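Local coordinates for putative cell adhesion protein (Bacteroides thetaiotaomicron, PDB 4DGU) that is probably a fimbrial-type cell adhesion protein of the Bacteroides pilus family and binds zinc ions, at residues Lys147-Leu152 and Asn175-Lys180. Numbering follows the deposited sequence.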
loop_
_atom_site.group_PDB
_atom_site.type_symbol
_atom_site.label_atom_id
_atom_site.label_comp_id
_atom_site.label_asym_id
_atom_site.label_seq_id
_atom_site.Cartn_x
_atom_site.Cartn_y
_atom_site.Cartn_z
ATOM N N LYS A 147 29.811 -3.817 -5.635
ATOM C CA LYS A 147 29.778 -2.694 -4.702
ATOM C C LYS A 147 28.365 -2.082 -4.748
ATOM O O LYS A 147 27.873 -1.776 -5.828
ATOM C CB LYS A 147 30.881 -1.657 -5.046
ATOM C CG LYS A 147 30.970 -0.462 -4.082
ATOM C CD LYS A 147 32.297 0.292 -4.183
ATOM C CE LYS A 147 32.325 1.361 -5.255
ATOM N NZ LYS A 147 33.621 2.095 -5.264
ATOM N N VAL A 148 27.708 -1.963 -3.581
ATOM C CA VAL A 148 26.365 -1.403 -3.448
ATOM C C VAL A 148 26.486 -0.129 -2.622
ATOM O O VAL A 148 27.001 -0.160 -1.499
ATOM C CB VAL A 148 25.319 -2.397 -2.828
ATOM C CG1 VAL A 148 23.908 -1.801 -2.854
ATOM C CG2 VAL A 148 25.336 -3.754 -3.537
ATOM N N GLU A 149 26.002 0.986 -3.183
ATOM C CA GLU A 149 26.019 2.290 -2.523
ATOM C C GLU A 149 24.635 2.931 -2.529
ATOM O O GLU A 149 23.869 2.720 -3.458
ATOM C CB GLU A 149 27.000 3.229 -3.229
ATOM C CG GLU A 149 28.452 2.786 -3.238
ATOM C CD GLU A 149 29.334 3.720 -4.046
ATOM O OE1 GLU A 149 29.195 3.736 -5.293
ATOM O OE2 GLU A 149 30.141 4.457 -3.432
ATOM N N LEU A 150 24.339 3.748 -1.518
ATOM C CA LEU A 150 23.101 4.525 -1.431
ATOM C C LEU A 150 23.432 6.004 -1.338
ATOM O O LEU A 150 24.426 6.360 -0.703
ATOM C CB LEU A 150 22.250 4.125 -0.210
ATOM C CG LEU A 150 21.721 2.715 -0.136
ATOM C CD1 LEU A 150 21.005 2.501 1.197
ATOM C CD2 LEU A 150 20.815 2.367 -1.351
ATOM N N SER A 151 22.618 6.860 -1.945
ATOM C CA SER A 151 22.816 8.307 -1.874
ATOM C C SER A 151 21.663 8.873 -1.053
ATOM O O SER A 151 20.533 9.009 -1.547
ATOM C CB SER A 151 22.915 8.940 -3.261
ATOM O OG SER A 151 22.952 10.352 -3.150
ATOM N N LEU A 152 21.948 9.117 0.240
ATOM C CA LEU A 152 20.988 9.580 1.239
ATOM C C LEU A 152 21.572 10.669 2.118
ATOM O O LEU A 152 22.777 10.880 2.128
ATOM C CB LEU A 152 20.577 8.398 2.129
ATOM C CG LEU A 152 19.781 7.274 1.485
ATOM C CD1 LEU A 152 19.656 6.110 2.430
ATOM C CD2 LEU A 152 18.395 7.757 1.010
ATOM N N ASN A 175 27.048 9.670 -0.660
ATOM C CA ASN A 175 27.186 8.257 -1.006
ATOM C C ASN A 175 27.730 7.474 0.168
ATOM O O ASN A 175 28.789 7.785 0.714
ATOM C CB ASN A 175 28.033 8.035 -2.262
ATOM C CG ASN A 175 27.172 7.852 -3.484
ATOM O OD1 ASN A 175 26.732 6.742 -3.801
ATOM N ND2 ASN A 175 26.832 8.956 -4.138
ATOM N N ILE A 176 26.961 6.468 0.560
ATOM C CA ILE A 176 27.218 5.552 1.672
ATOM C C ILE A 176 27.348 4.141 1.095
ATOM O O ILE A 176 26.407 3.669 0.463
ATOM C CB ILE A 176 26.049 5.648 2.727
ATOM C CG1 ILE A 176 25.802 7.118 3.206
ATOM C CG2 ILE A 176 26.287 4.709 3.923
ATOM C CD1 ILE A 176 24.301 7.560 3.245
ATOM N N GLU A 177 28.499 3.479 1.297
ATOM C CA GLU A 177 28.662 2.095 0.851
ATOM C C GLU A 177 27.941 1.150 1.852
ATOM O O GLU A 177 28.018 1.356 3.074
ATOM C CB GLU A 177 30.135 1.719 0.694
ATOM C CG GLU A 177 30.335 0.525 -0.229
ATOM C CD GLU A 177 31.735 -0.055 -0.335
ATOM O OE1 GLU A 177 32.719 0.658 -0.025
ATOM O OE2 GLU A 177 31.845 -1.224 -0.771
ATOM N N VAL A 178 27.218 0.148 1.317
ATOM C CA VAL A 178 26.431 -0.795 2.110
ATOM C C VAL A 178 27.240 -2.077 2.316
ATOM O O VAL A 178 27.758 -2.664 1.371
ATOM C CB VAL A 178 25.025 -1.055 1.483
ATOM C CG1 VAL A 178 24.166 -1.969 2.364
ATOM C CG2 VAL A 178 24.290 0.249 1.253
ATOM N N LYS A 179 27.367 -2.482 3.569
ATOM C CA LYS A 179 28.070 -3.700 3.961
ATOM C C LYS A 179 27.187 -4.933 3.753
ATOM O O LYS A 179 25.961 -4.869 3.930
ATOM C CB LYS A 179 28.485 -3.621 5.451
ATOM C CG LYS A 179 29.302 -2.387 5.800
ATOM C CD LYS A 179 30.551 -2.763 6.588
ATOM C CE LYS A 179 31.463 -1.575 6.789
ATOM N NZ LYS A 179 32.854 -1.990 7.136
ATOM N N LYS A 180 27.810 -6.062 3.393
ATOM C CA LYS A 180 27.120 -7.337 3.262
ATOM C C LYS A 180 26.949 -7.938 4.676
ATOM O O LYS A 180 27.677 -7.546 5.599
ATOM C CB LYS A 180 27.903 -8.292 2.349
ATOM C CG LYS A 180 27.952 -7.923 0.866
ATOM C CD LYS A 180 28.718 -8.984 0.081
ATOM C CE LYS A 180 30.194 -9.094 0.467
ATOM N NZ LYS A 180 30.879 -10.238 -0.207
HETATM O O HOH W 1 31.174 6.434 -1.226
#
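Glu149 faces Glu177 across an antiparallel strand pair, in a non-hydrogen-bonded position flanked by backbone bonds. On one flank Leu150 and Ile176 exchange two N-H to C=O bonds; that from Ile176 N to Leu150 O is 2.8 Å long, with 167° at the hydrogen. On the other, Val178 N donates to Val148 O. The Glu149 side chain can be followed outward, beginning at CB, which lies 3.6 Å from OD1 of Asn175. The next atom, CG, comes to 4.2 Å from the Glu177 CA. Beyond it the carboxylate plane is turned 46° from the Asn175 amide. At the tip, Glu149 OE2 accepts from a water oxygen at 3.1 Å. That water also donates a long, weak bond to Asn175 O. With CG anti to the carbonyl carbon (chi1 -61°) and an extended chain beyond it, Glu149 crosses the Asn175 side chain at about a right angle. An alanine here has no CG or carboxylate, and would probably leave the water without its carboxylate acceptor and open a gap beside Glu177. In this fimbrillin-like protein (transthyretin clan), strand 147-159 is an inner strand of an antiparallel sheet: Lys147, Glu149 and Ser151 bond through their backbones to Thr204, Thr202 and Ile200, while residues 175-177 line its other edge. The sheet face opposite Glu149 is apolar, as Leu150 CG meets Val178 CG2 at 3.8 Å and both side chains rest on Val132 of strand 120-135. Farther along, Leu152 CB touches Ile176 CD1. The side chain of Ile176 lies about 8 Å from a bound zinc ion whose ligands include Glu155 and Glu174. At the far end, aliphatic Lys147 CG packs 3.5 Å from Glu177 OE2, although Lys147 NZ stays 5.5 Å from Glu177 OE1, too far for a salt bridge.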